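Local coordinates for protein beta sliding clamp (Bartonella birtlesii LL-WM9, PDB 6PTR) that probably forms a ring-shaped head-to-tail dimer around DNA that tethers DNA polymerases and other proteins to it, keeping replication processive, at residues C[186-191]-C[336-341]; C[273-278]-C[349-354]; C[290-295]-C[309-314]; C[299-304]-C[327-332]; C[303-308]-C[319-324]. All blocks are in the same frame, centred on the assembly; numbering follows the deposited sequence.

Contact 1: C[186-191]-C[336-341]; sequences DGHRLA and SRYLLD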
# COMPACT_ATOMS: atom_id res chain seq x y z
N ASP C 186 -7.62 -13.53 22.23
CA ASP C 186 -8.79 -12.87 21.69
C ASP C 186 -10.04 -13.73 21.84
O ASP C 186 -11.06 -13.44 21.20
CB ASP C 186 -8.54 -12.51 20.22
CG ASP C 186 -8.34 -13.73 19.33
OD1 ASP C 186 -8.40 -14.88 19.82
OD2 ASP C 186 -8.12 -13.52 18.12
N GLY C 187 -9.99 -14.78 22.66
CA GLY C 187 -11.08 -15.70 22.84
C GLY C 187 -11.07 -16.87 21.87
O GLY C 187 -11.90 -17.78 22.02
N HIS C 188 -10.18 -16.86 20.88
CA HIS C 188 -10.08 -17.94 19.91
C HIS C 188 -8.67 -18.49 19.87
O HIS C 188 -8.48 -19.71 19.85
CB HIS C 188 -10.51 -17.45 18.53
CG HIS C 188 -11.94 -17.04 18.48
ND1 HIS C 188 -12.34 -15.73 18.54
CD2 HIS C 188 -13.07 -17.79 18.46
CE1 HIS C 188 -13.67 -15.68 18.51
NE2 HIS C 188 -14.13 -16.91 18.46
N ARG C 189 -7.69 -17.59 19.80
CA ARG C 189 -6.27 -17.88 19.89
C ARG C 189 -5.78 -17.48 21.28
O ARG C 189 -6.27 -16.50 21.85
CB ARG C 189 -5.47 -17.09 18.83
CG ARG C 189 -5.99 -17.19 17.39
CD ARG C 189 -5.35 -16.13 16.49
NE ARG C 189 -5.93 -14.80 16.72
CZ ARG C 189 -5.56 -13.71 16.05
NH1 ARG C 189 -4.63 -13.78 15.11
NH2 ARG C 189 -6.13 -12.54 16.33
N LEU C 190 -4.83 -18.23 21.82
CA LEU C 190 -4.17 -17.77 23.04
C LEU C 190 -2.69 -18.04 22.90
O LEU C 190 -2.29 -19.08 22.36
CB LEU C 190 -4.70 -18.47 24.30
CG LEU C 190 -3.98 -18.09 25.61
CD1 LEU C 190 -4.99 -18.04 26.77
CD2 LEU C 190 -2.86 -19.04 25.95
N ALA C 191 -1.86 -17.10 23.39
CA ALA C 191 -0.42 -17.28 23.39
C ALA C 191 0.09 -17.10 24.81
O ALA C 191 -0.37 -16.21 25.52
CB ALA C 191 0.28 -16.26 22.45
N SER C 336 -8.81 -20.80 9.28
CA SER C 336 -7.58 -20.99 8.51
C SER C 336 -6.59 -19.85 8.74
O SER C 336 -5.38 -20.08 8.76
CB SER C 336 -7.92 -21.11 7.02
OG SER C 336 -8.62 -19.96 6.57
N ARG C 337 -7.08 -18.62 8.86
CA ARG C 337 -6.18 -17.51 9.14
C ARG C 337 -5.51 -17.68 10.50
O ARG C 337 -4.32 -17.39 10.65
CB ARG C 337 -6.93 -16.18 9.09
CG ARG C 337 -6.01 -14.98 9.29
CD ARG C 337 -4.90 -14.96 8.24
NE ARG C 337 -3.57 -15.11 8.83
CZ ARG C 337 -2.44 -15.17 8.13
NH1 ARG C 337 -1.27 -15.28 8.76
NH2 ARG C 337 -2.48 -15.13 6.80
N TYR C 338 -6.26 -18.15 11.49
CA TYR C 338 -5.65 -18.35 12.80
C TYR C 338 -4.61 -19.46 12.76
O TYR C 338 -3.58 -19.38 13.44
CB TYR C 338 -6.72 -18.67 13.85
CG TYR C 338 -7.69 -17.53 14.12
CD1 TYR C 338 -7.45 -16.25 13.63
CD2 TYR C 338 -8.85 -17.74 14.87
CE1 TYR C 338 -8.34 -15.20 13.88
CE2 TYR C 338 -9.75 -16.70 15.12
CZ TYR C 338 -9.48 -15.43 14.63
OH TYR C 338 -10.35 -14.40 14.88
N LEU C 339 -4.86 -20.52 11.98
CA LEU C 339 -3.85 -21.55 11.80
C LEU C 339 -2.59 -20.98 11.18
O LEU C 339 -1.47 -21.30 11.61
CB LEU C 339 -4.37 -22.69 10.93
CG LEU C 339 -5.32 -23.71 11.54
CD1 LEU C 339 -5.86 -24.59 10.40
CD2 LEU C 339 -4.60 -24.56 12.58
N LEU C 340 -2.74 -20.14 10.16
CA LEU C 340 -1.55 -19.54 9.55
C LEU C 340 -0.85 -18.59 10.52
O LEU C 340 0.38 -18.55 10.56
CB LEU C 340 -1.94 -18.81 8.26
CG LEU C 340 -2.42 -19.79 7.18
CD1 LEU C 340 -2.93 -19.04 5.98
CD2 LEU C 340 -1.27 -20.71 6.79
N ASP C 341 -1.62 -17.85 11.32
CA ASP C 341 -1.01 -16.99 12.33
C ASP C 341 -0.10 -17.80 13.25
O ASP C 341 1.06 -17.42 13.49
CB ASP C 341 -2.08 -16.27 13.16
CG ASP C 341 -2.84 -15.22 12.37
OD1 ASP C 341 -2.34 -14.74 11.33
OD2 ASP C 341 -3.95 -14.87 12.83
O HOH W 1 -10.69 -13.68 17.28
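Segment 186-191 leaves a tight turn to begin strand 189-196, and the first turn of helix 336-345 stands across from it, CA of Arg189 lying 7.1 Å from CA of Tyr338. This is the interdomain seam between the central and C-terminal domains of the clamp, beside the bound peptide, which hydrogen-bonds to the backbone of Gly187. An Asx turn, widened to an Asx motif, shapes the strand's start: Asp186 OD1 accepts from the backbone N of both His188 and Arg189. The other oxygen, OD2, receives NE and NH2 of Arg189 side-on, in the guanidinium plane. Bent at chi3 (-76°), the arginine lays that plane flat on one face of the Tyr338 ring, centres 4.4 Å apart and planes at 15°, while its CD makes a CH-pi contact. A third nitrogen, NH1, forms a salt bridge with Asp341 OD2 at 2.6 Å. Asp341 OD1 in turn takes NE and NH1 of Arg337, so four charges are linked in a network that holds the guanidinium of Arg189 in this conformer. Next to the stack, His188 CB touches Tyr338 CE2 at 3.6 Å. One water lies 2.9 Å from His188 ND1 and 2.5 Å from Tyr338 OH, and donates weakly to Asp186 OD2.

Contact 2: C[273-278]-C[349-354]; sequences VNRQDF and DEMVFM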
# COMPACT_ATOMS: atom_id res chain seq x y z
N VAL C 273 3.16 -32.32 11.64
CA VAL C 273 3.18 -32.04 10.21
C VAL C 273 4.41 -31.21 9.91
O VAL C 273 4.96 -30.53 10.78
CB VAL C 273 1.90 -31.32 9.73
CG1 VAL C 273 0.66 -32.19 9.93
CG2 VAL C 273 1.73 -30.00 10.45
N ASN C 274 4.84 -31.27 8.66
CA ASN C 274 5.84 -30.33 8.17
C ASN C 274 5.22 -28.95 8.15
O ASN C 274 4.21 -28.73 7.46
CB ASN C 274 6.32 -30.72 6.78
CG ASN C 274 7.34 -29.75 6.23
OD1 ASN C 274 7.01 -28.63 5.86
ND2 ASN C 274 8.59 -30.18 6.16
N ARG C 275 5.82 -28.02 8.88
CA ARG C 275 5.16 -26.73 9.09
C ARG C 275 4.96 -25.98 7.78
O ARG C 275 3.89 -25.40 7.56
CB ARG C 275 5.97 -25.88 10.07
CG ARG C 275 5.32 -24.56 10.40
CD ARG C 275 6.03 -23.88 11.51
NE ARG C 275 7.38 -23.58 11.12
CZ ARG C 275 7.75 -22.46 10.50
NH1 ARG C 275 6.86 -21.52 10.23
NH2 ARG C 275 9.02 -22.28 10.17
N GLN C 276 5.97 -25.98 6.92
CA GLN C 276 5.90 -25.23 5.67
C GLN C 276 4.88 -25.85 4.72
O GLN C 276 4.11 -25.15 4.06
CB GLN C 276 7.30 -25.18 5.05
CG GLN C 276 8.37 -24.47 5.92
CD GLN C 276 8.92 -25.27 7.13
OE1 GLN C 276 8.72 -26.49 7.26
NE2 GLN C 276 9.63 -24.57 8.01
N ASP C 277 4.89 -27.18 4.63
CA ASP C 277 3.93 -27.86 3.77
C ASP C 277 2.50 -27.64 4.25
O ASP C 277 1.58 -27.46 3.44
CB ASP C 277 4.26 -29.35 3.73
CG ASP C 277 5.57 -29.64 3.02
OD1 ASP C 277 6.08 -28.76 2.28
OD2 ASP C 277 6.08 -30.76 3.19
N PHE C 278 2.30 -27.67 5.58
CA PHE C 278 0.97 -27.42 6.15
C PHE C 278 0.53 -25.99 5.90
O PHE C 278 -0.61 -25.73 5.47
CB PHE C 278 1.01 -27.72 7.65
CG PHE C 278 -0.28 -27.42 8.37
CD1 PHE C 278 -1.34 -28.30 8.31
CD2 PHE C 278 -0.43 -26.24 9.10
CE1 PHE C 278 -2.53 -28.03 8.98
CE2 PHE C 278 -1.62 -25.96 9.75
CZ PHE C 278 -2.66 -26.85 9.70
N ASP C 349 10.96 -26.94 11.59
CA ASP C 349 10.34 -27.65 10.48
C ASP C 349 9.08 -28.39 10.91
O ASP C 349 8.23 -28.66 10.06
CB ASP C 349 11.29 -28.66 9.86
CG ASP C 349 12.56 -28.01 9.32
OD1 ASP C 349 12.54 -26.79 9.03
OD2 ASP C 349 13.57 -28.73 9.18
N GLU C 350 8.92 -28.69 12.19
CA GLU C 350 7.86 -29.58 12.65
C GLU C 350 6.84 -28.81 13.48
O GLU C 350 7.20 -28.17 14.47
CB GLU C 350 8.46 -30.73 13.46
CG GLU C 350 9.68 -31.29 12.76
CD GLU C 350 10.44 -32.33 13.54
OE1 GLU C 350 11.04 -33.22 12.90
OE2 GLU C 350 10.47 -32.24 14.79
N MET C 351 5.58 -28.90 13.09
CA MET C 351 4.49 -28.28 13.83
C MET C 351 3.68 -29.38 14.50
O MET C 351 3.24 -30.32 13.84
CB MET C 351 3.60 -27.47 12.89
CG MET C 351 2.47 -26.76 13.56
SD MET C 351 1.73 -25.62 12.37
CE MET C 351 0.58 -24.73 13.41
N VAL C 352 3.48 -29.27 15.81
CA VAL C 352 2.81 -30.31 16.59
C VAL C 352 1.48 -29.77 17.12
O VAL C 352 1.43 -28.69 17.72
CB VAL C 352 3.69 -30.80 17.75
CG1 VAL C 352 2.92 -31.83 18.59
CG2 VAL C 352 4.96 -31.40 17.22
N PHE C 353 0.40 -30.51 16.87
CA PHE C 353 -0.90 -30.24 17.49
C PHE C 353 -1.18 -31.32 18.52
O PHE C 353 -1.10 -32.51 18.20
CB PHE C 353 -2.05 -30.28 16.49
CG PHE C 353 -1.94 -29.31 15.36
CD1 PHE C 353 -1.02 -29.49 14.34
CD2 PHE C 353 -2.81 -28.24 15.30
CE1 PHE C 353 -0.95 -28.58 13.28
CE2 PHE C 353 -2.75 -27.33 14.25
CZ PHE C 353 -1.82 -27.52 13.24
N MET C 354 -1.56 -30.92 19.73
CA MET C 354 -2.09 -31.84 20.73
C MET C 354 -3.60 -31.65 20.74
O MET C 354 -4.10 -30.56 21.02
CB MET C 354 -1.48 -31.60 22.11
CG MET C 354 0.01 -31.70 22.08
SD MET C 354 0.61 -33.32 21.57
CE MET C 354 -0.15 -34.40 22.78
O HOH W 2 11.22 -23.97 9.84
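Phe278 carries its CG anti to the backbone N (chi1 176°), whereas Phe353 turns its own beside the N (chi1 -59°), and the two rings reach each other tip to tip. The edge of Phe353 is directed at the face of Phe278 in an offset edge-to-face pair, centroids 5.4 Å apart and planes at 67°. Met351, anti at chi1 and extended beyond CG, brings SD obliquely to the Phe278 ring, a Met-aromatic contact with SD 4.0 Å from CD2. Val273 CG2 meets the edge of the Phe353 ring. Beneath this apolar cluster run the outer two strands, 269-274 and 350-355, of the antiparallel sheet that spans the central and C-terminal domains of the clamp. Val273 and Met351 are a hydrogen-bonded pair, with Met351 N to Val273 O at 2.9 Å almost straight. Asn274 is the N-cap of helix 275-285, and Asn274 OD1 accepts from Asp277 N along a lone pair at 2.8 Å. Arg275 N donates to Asp349 O at 2.8 Å, one more backbone bond, between the first helical residue and the one just before strand 350-355. Arg275 NE bonds to Ser348 O and NH1 to Ala343 O; NH2 donates to a water, which donates a hydrogen bond to Asp349 OD1 at 3.2 Å.

Contact 3: C[290-295]-C[309-314]; sequences NDRGRA and VNNPDS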
# COMPACT_ATOMS: atom_id res chain seq x y z
N ASN C 290 -14.30 -16.16 2.32
CA ASN C 290 -14.70 -14.75 2.28
C ASN C 290 -15.25 -14.38 3.66
O ASN C 290 -14.95 -15.05 4.65
CB ASN C 290 -15.68 -14.49 1.12
CG ASN C 290 -17.04 -15.20 1.30
OD1 ASN C 290 -17.34 -15.74 2.35
ND2 ASN C 290 -17.86 -15.16 0.25
N ASP C 291 -16.08 -13.33 3.72
CA ASP C 291 -16.55 -12.81 5.01
C ASP C 291 -17.43 -13.79 5.78
O ASP C 291 -17.63 -13.61 6.99
CB ASP C 291 -17.32 -11.51 4.82
CG ASP C 291 -16.46 -10.40 4.26
OD1 ASP C 291 -15.23 -10.45 4.47
OD2 ASP C 291 -17.02 -9.49 3.61
N ARG C 292 -17.96 -14.83 5.13
CA ARG C 292 -18.81 -15.78 5.86
C ARG C 292 -18.04 -16.55 6.90
O ARG C 292 -18.62 -17.03 7.88
CB ARG C 292 -19.46 -16.77 4.89
CG ARG C 292 -20.48 -16.14 3.97
CD ARG C 292 -21.02 -17.19 3.01
NE ARG C 292 -22.02 -16.67 2.09
CZ ARG C 292 -23.33 -16.81 2.26
NH1 ARG C 292 -23.83 -17.43 3.33
NH2 ARG C 292 -24.15 -16.33 1.35
N GLY C 293 -16.75 -16.74 6.69
CA GLY C 293 -15.93 -17.54 7.58
C GLY C 293 -14.71 -18.05 6.83
O GLY C 293 -14.63 -17.99 5.60
N ARG C 294 -13.77 -18.57 7.60
CA ARG C 294 -12.51 -19.06 7.09
C ARG C 294 -12.26 -20.47 7.59
O ARG C 294 -11.13 -20.85 7.88
CB ARG C 294 -11.36 -18.14 7.52
CG ARG C 294 -11.75 -16.68 7.56
CD ARG C 294 -10.74 -15.79 6.90
NE ARG C 294 -11.41 -14.68 6.21
CZ ARG C 294 -11.40 -14.50 4.89
NH1 ARG C 294 -12.05 -13.47 4.36
NH2 ARG C 294 -10.74 -15.34 4.10
N ALA C 295 -13.32 -21.26 7.72
CA ALA C 295 -13.15 -22.59 8.29
C ALA C 295 -12.38 -23.47 7.31
O ALA C 295 -12.60 -23.43 6.10
CB ALA C 295 -14.52 -23.22 8.61
N VAL C 309 -11.98 -26.90 2.35
CA VAL C 309 -12.65 -25.62 2.56
C VAL C 309 -13.86 -25.57 1.64
O VAL C 309 -13.78 -25.97 0.48
CB VAL C 309 -11.73 -24.42 2.28
CG1 VAL C 309 -12.47 -23.07 2.46
CG2 VAL C 309 -10.48 -24.48 3.17
N ASN C 310 -15.00 -25.10 2.18
CA ASN C 310 -16.23 -24.95 1.40
C ASN C 310 -16.72 -23.53 1.60
O ASN C 310 -16.75 -23.05 2.73
CB ASN C 310 -17.34 -25.94 1.82
CG ASN C 310 -17.01 -27.40 1.49
OD1 ASN C 310 -16.99 -27.79 0.32
ND2 ASN C 310 -16.77 -28.20 2.52
N ASN C 311 -17.08 -22.86 0.51
CA ASN C 311 -17.63 -21.51 0.58
C ASN C 311 -18.79 -21.44 -0.39
O ASN C 311 -18.62 -21.67 -1.59
CB ASN C 311 -16.57 -20.45 0.26
CG ASN C 311 -17.14 -19.02 0.09
OD1 ASN C 311 -18.33 -18.76 0.19
ND2 ASN C 311 -16.24 -18.08 -0.22
N PRO C 312 -20.01 -21.15 0.08
CA PRO C 312 -21.17 -21.22 -0.81
C PRO C 312 -21.14 -20.19 -1.92
O PRO C 312 -21.92 -20.32 -2.87
CB PRO C 312 -22.35 -20.97 0.13
CG PRO C 312 -21.76 -20.16 1.25
CD PRO C 312 -20.38 -20.74 1.45
N ASP C 313 -20.30 -19.16 -1.81
CA ASP C 313 -20.22 -18.16 -2.84
C ASP C 313 -19.15 -18.46 -3.88
O ASP C 313 -19.10 -17.75 -4.89
CB ASP C 313 -19.95 -16.78 -2.22
CG ASP C 313 -21.06 -16.33 -1.29
OD1 ASP C 313 -22.24 -16.64 -1.58
OD2 ASP C 313 -20.75 -15.67 -0.28
N SER C 314 -18.30 -19.47 -3.67
CA SER C 314 -17.21 -19.71 -4.61
C SER C 314 -16.97 -21.17 -4.97
O SER C 314 -16.52 -21.44 -6.09
CB SER C 314 -15.90 -19.12 -4.07
OG SER C 314 -15.51 -19.74 -2.87
O HOH W 3 -14.94 -24.70 5.08
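Val309 opens the strand end by resting its two methyl groups against the carbonyl O of Ala295, with CG1 at 3.7 Å. Asn310 adds a water-mediated link: the water accepts from its backbone N and donates to Ala295 O. Asn311 turns inward, its CG anti to the backbone N (chi1 170°), and crosses Asn290 at about a right angle with the amide planes 65° apart. Its OD1 accepts from Asp313 N in an Asx turn, while ND2 is held by Ile288 O. At Pro312, whose O receives Gln119 NE2 of the second subunit at the dimer interface, the ring tip CG lies over one face of the Arg292 guanidinium, 3.5 Å from Arg292 CD. Asp313 then supplies the polar grip, since its OD2 takes two donors. Asn290 ND2 reaches the anti lone pair at 3.0 Å, and Arg292 NE arrives from above the carboxylate plane at 2.9 Å as a salt bridge. Asn290 is itself steadied by a second Asx turn, its OD1 accepting from Arg292 N at the start of the type I beta turn 290-293. Within the C-terminal domain of the clamp, the contact thus joins the loop between helix 275-285 and strand 295-301 to the hairpin bend linking strands 304-311 and 315-322.

Contact 4: C[299-304]-C[327-332]; sequences TIEHGQ and SEPLEI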
# COMPACT_ATOMS: atom_id res chain seq x y z
N THR C 299 -9.15 -33.50 8.15
CA THR C 299 -9.51 -34.90 8.32
C THR C 299 -8.23 -35.67 8.56
O THR C 299 -7.40 -35.82 7.65
CB THR C 299 -10.25 -35.43 7.09
OG1 THR C 299 -11.45 -34.65 6.91
CG2 THR C 299 -10.61 -36.90 7.28
N ILE C 300 -8.05 -36.14 9.80
CA ILE C 300 -6.77 -36.68 10.24
C ILE C 300 -6.92 -38.19 10.34
O ILE C 300 -7.80 -38.69 11.04
CB ILE C 300 -6.33 -36.10 11.59
CG1 ILE C 300 -6.56 -34.59 11.64
CG2 ILE C 300 -4.85 -36.38 11.83
CD1 ILE C 300 -6.43 -34.03 13.03
N GLU C 301 -6.06 -38.89 9.61
CA GLU C 301 -6.01 -40.34 9.62
C GLU C 301 -4.56 -40.76 9.83
O GLU C 301 -3.65 -39.93 9.88
CB GLU C 301 -6.59 -40.91 8.32
CG GLU C 301 -8.09 -41.17 8.38
CD GLU C 301 -8.88 -40.44 7.29
OE1 GLU C 301 -10.13 -40.41 7.39
OE2 GLU C 301 -8.27 -39.90 6.34
N HIS C 302 -4.35 -42.06 9.99
CA HIS C 302 -2.99 -42.56 10.16
C HIS C 302 -2.11 -42.12 9.00
O HIS C 302 -2.37 -42.47 7.84
CB HIS C 302 -3.00 -44.08 10.30
CG HIS C 302 -3.57 -44.56 11.59
ND1 HIS C 302 -3.75 -45.90 11.88
CD2 HIS C 302 -4.00 -43.89 12.69
CE1 HIS C 302 -4.26 -46.03 13.09
NE2 HIS C 302 -4.43 -44.82 13.60
N GLY C 303 -1.09 -41.33 9.30
CA GLY C 303 -0.09 -40.96 8.33
C GLY C 303 -0.50 -39.89 7.34
O GLY C 303 0.30 -39.55 6.46
N GLN C 304 -1.69 -39.32 7.47
CA GLN C 304 -2.28 -38.55 6.37
C GLN C 304 -3.19 -37.46 6.90
O GLN C 304 -4.01 -37.69 7.79
CB GLN C 304 -3.06 -39.50 5.46
CG GLN C 304 -3.77 -38.89 4.30
CD GLN C 304 -4.58 -39.93 3.56
OE1 GLN C 304 -5.81 -39.84 3.49
NE2 GLN C 304 -3.90 -40.94 3.02
N SER C 327 -3.28 -41.90 16.12
CA SER C 327 -4.41 -41.97 17.02
C SER C 327 -5.70 -42.28 16.26
O SER C 327 -5.71 -42.55 15.06
CB SER C 327 -4.55 -40.67 17.81
OG SER C 327 -3.37 -40.35 18.53
N GLU C 328 -6.81 -42.26 17.00
CA GLU C 328 -8.13 -42.43 16.41
C GLU C 328 -8.36 -41.35 15.36
O GLU C 328 -8.08 -40.17 15.63
CB GLU C 328 -9.17 -42.35 17.53
CG GLU C 328 -10.62 -42.57 17.10
CD GLU C 328 -11.59 -42.31 18.25
OE1 GLU C 328 -11.12 -42.12 19.40
OE2 GLU C 328 -12.82 -42.29 18.01
N PRO C 329 -8.86 -41.69 14.17
CA PRO C 329 -9.12 -40.66 13.15
C PRO C 329 -9.99 -39.54 13.71
O PRO C 329 -10.83 -39.75 14.58
CB PRO C 329 -9.82 -41.43 12.04
CG PRO C 329 -9.28 -42.86 12.19
CD PRO C 329 -9.13 -43.05 13.68
N LEU C 330 -9.77 -38.33 13.21
CA LEU C 330 -10.47 -37.17 13.75
C LEU C 330 -10.74 -36.19 12.63
O LEU C 330 -9.87 -35.94 11.80
CB LEU C 330 -9.64 -36.50 14.85
CG LEU C 330 -10.12 -35.17 15.45
CD1 LEU C 330 -11.46 -35.33 16.15
CD2 LEU C 330 -9.08 -34.65 16.42
N GLU C 331 -11.95 -35.63 12.62
CA GLU C 331 -12.29 -34.50 11.77
C GLU C 331 -12.48 -33.29 12.66
O GLU C 331 -13.30 -33.32 13.59
CB GLU C 331 -13.56 -34.78 10.96
CG GLU C 331 -13.44 -35.90 9.96
CD GLU C 331 -14.59 -35.89 8.95
OE1 GLU C 331 -15.69 -36.36 9.29
OE2 GLU C 331 -14.39 -35.40 7.82
N ILE C 332 -11.72 -32.24 12.41
CA ILE C 332 -11.72 -31.06 13.26
C ILE C 332 -11.51 -29.84 12.38
O ILE C 332 -10.71 -29.86 11.43
CB ILE C 332 -10.65 -31.18 14.37
CG1 ILE C 332 -10.74 -30.00 15.36
CG2 ILE C 332 -9.25 -31.27 13.76
CD1 ILE C 332 -9.92 -30.28 16.67
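Two backbone bonds carry the contact: Ile300 N donates to Leu330 O at 2.7 Å, nearly along the C=O axis, and Leu330 N returns to Ile300 O at 3.0 Å. They define an antiparallel hydrogen-bonded pair in the four-stranded sheet of the C-terminal domain, where strands 295-301 and 330-335 run side by side with their directions 158° apart. On the face of Thr299 and Glu331, the two side chains point the same way, Thr299 OG1 lying 3.2 Å from Glu331 OE2; that carboxylate also has a salt bridge to Lys297. Where the strands part, segment 299-304 enters the type II turn 301-304. There the edge of the His302 ring meets Ser327 O through a weak, bent bond from NE2. Pro329, just before the strand, sets its CB 4.1 Å from Glu301 CG. The other face is apolar, Ile300 being buried on Leu271 and Leu355 of strands 269-274 and 350-355. Here Ile300, its CG1 beside the backbone N (chi1 -43°), extends CD1 to within 4.0 Å of Ile332 CG2.

Contact 5: C[303-308]-C[319-324]; sequences GQLKLV and DQLAAT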
# COMPACT_ATOMS: atom_id res chain seq x y z
N GLY C 303 -1.09 -41.33 9.30
CA GLY C 303 -0.09 -40.96 8.33
C GLY C 303 -0.50 -39.89 7.34
O GLY C 303 0.30 -39.55 6.46
N GLN C 304 -1.69 -39.32 7.47
CA GLN C 304 -2.28 -38.55 6.37
C GLN C 304 -3.19 -37.46 6.90
O GLN C 304 -4.01 -37.69 7.79
CB GLN C 304 -3.06 -39.50 5.46
CG GLN C 304 -3.77 -38.89 4.30
CD GLN C 304 -4.58 -39.93 3.56
OE1 GLN C 304 -5.81 -39.84 3.49
NE2 GLN C 304 -3.90 -40.94 3.02
N LEU C 305 -3.07 -36.26 6.33
CA LEU C 305 -3.95 -35.16 6.67
C LEU C 305 -4.60 -34.62 5.40
O LEU C 305 -3.89 -34.25 4.46
CB LEU C 305 -3.18 -34.04 7.38
CG LEU C 305 -3.88 -32.72 7.64
CD1 LEU C 305 -4.97 -32.93 8.65
CD2 LEU C 305 -2.90 -31.70 8.15
N LYS C 306 -5.93 -34.57 5.38
CA LYS C 306 -6.65 -33.91 4.30
C LYS C 306 -7.26 -32.62 4.80
O LYS C 306 -7.73 -32.54 5.93
CB LYS C 306 -7.76 -34.81 3.74
CG LYS C 306 -7.24 -36.08 3.08
CD LYS C 306 -8.32 -36.76 2.25
CE LYS C 306 -8.76 -38.07 2.86
NZ LYS C 306 -9.62 -38.83 1.91
N LEU C 307 -7.26 -31.60 3.93
CA LEU C 307 -7.80 -30.29 4.24
C LEU C 307 -8.94 -30.03 3.28
O LEU C 307 -8.83 -30.34 2.10
CB LEU C 307 -6.73 -29.20 4.05
CG LEU C 307 -5.45 -29.38 4.84
CD1 LEU C 307 -4.47 -28.29 4.47
CD2 LEU C 307 -5.78 -29.33 6.31
N VAL C 308 -10.04 -29.47 3.78
CA VAL C 308 -11.17 -29.12 2.91
C VAL C 308 -11.74 -27.78 3.33
O VAL C 308 -12.01 -27.55 4.52
CB VAL C 308 -12.29 -30.17 2.93
CG1 VAL C 308 -13.38 -29.73 1.95
CG2 VAL C 308 -11.77 -31.53 2.54
N ASP C 319 -6.85 -30.33 -0.20
CA ASP C 319 -5.44 -30.66 -0.36
C ASP C 319 -5.13 -31.82 0.57
O ASP C 319 -5.96 -32.23 1.39
CB ASP C 319 -4.55 -29.44 -0.08
CG ASP C 319 -3.27 -29.43 -0.90
OD1 ASP C 319 -2.72 -30.51 -1.23
OD2 ASP C 319 -2.81 -28.31 -1.23
N GLN C 320 -3.93 -32.38 0.44
CA GLN C 320 -3.57 -33.51 1.29
C GLN C 320 -2.08 -33.45 1.58
O GLN C 320 -1.28 -33.03 0.73
CB GLN C 320 -3.95 -34.83 0.61
CG GLN C 320 -3.66 -36.09 1.39
CD GLN C 320 -4.29 -37.31 0.76
OE1 GLN C 320 -5.30 -37.21 0.05
NE2 GLN C 320 -3.70 -38.47 1.00
N LEU C 321 -1.70 -33.87 2.79
CA LEU C 321 -0.31 -33.86 3.22
C LEU C 321 -0.01 -35.13 3.97
O LEU C 321 -0.88 -35.70 4.63
CB LEU C 321 0.00 -32.68 4.15
CG LEU C 321 -0.38 -31.28 3.73
CD1 LEU C 321 -0.57 -30.47 4.98
CD2 LEU C 321 0.73 -30.73 2.87
N ALA C 322 1.25 -35.56 3.89
CA ALA C 322 1.76 -36.55 4.82
C ALA C 322 1.73 -35.98 6.24
O ALA C 322 1.86 -34.77 6.45
CB ALA C 322 3.17 -36.97 4.44
N ALA C 323 1.50 -36.85 7.20
CA ALA C 323 1.48 -36.44 8.59
C ALA C 323 1.96 -37.61 9.43
O ALA C 323 1.88 -38.76 9.01
CB ALA C 323 0.09 -35.99 9.04
N THR C 324 2.46 -37.30 10.61
CA THR C 324 2.72 -38.32 11.62
C THR C 324 1.53 -38.30 12.58
O THR C 324 1.29 -37.29 13.25
CB THR C 324 4.04 -38.08 12.32
OG1 THR C 324 5.09 -38.14 11.34
CG2 THR C 324 4.28 -39.12 13.38
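Leucines make the close-packed side of this hairpin. Leu305 and Leu321 lie side by side pointing the same way, with CD2 of Leu305 4.1 Å from CD1 of Leu321, and Ala323 CB fits against Leu305 CB at 4.2 Å. This face packs on helix 275-285, Leu305 on Phe278 and Leu307 on Ala281 and Val282. Both hydrogen bonds of the Leu305-Leu321 pair are 2.8 Å between N and O and run nearly along the C=O axes. A further pair joins Leu307 to Asp319, whereas at the open end of the hairpin, away from its bend, Ala323 N donates to Gly303 O at 3.0 Å from well above the carbonyl plane. The opposite face is polar and more open to solvent. Gln320, extended with CG anti to the backbone N (chi1 -179°), slants over the Gln304 amide; their NE2 atoms, 3.2 Å apart, are both donors and make no hydrogen bond. Gln320 OE1 lies alongside the Lys306 chain, 3.8 Å from CD. Asp319 OD2 leads away to Arg284 and to Thr114 of the second subunit. The hairpin belongs to the clamp fold, in which antiparallel sheets pack their apolar face on helices; strand 315-322, outermost of its sheet within this chain, meets the second subunit.

In the fold
Followed from the N terminus, the chain first meets contact 1, whose long loop runs from the central domain to helix 336-345. Contacts 3, 4 and 5 all lie within that loop, and equally within the one closed by contact 2; contacts 1 and 2 themselves cross. Contact 2 joins the start of helix 275-285 to strand 350-355, in the sheet that spans both domains. Contact 3 crosses contacts 4 and 5, which set out from the same turn and tie strand 295-301 to 330-335 and strand 304-311 to 315-322. Leu339 packs on Phe278 and Phe353, bringing contacts 1 and 2 together, while Leu321 and Leu305 meet Phe278, so both helices pack against the sheets of the C-terminal domain.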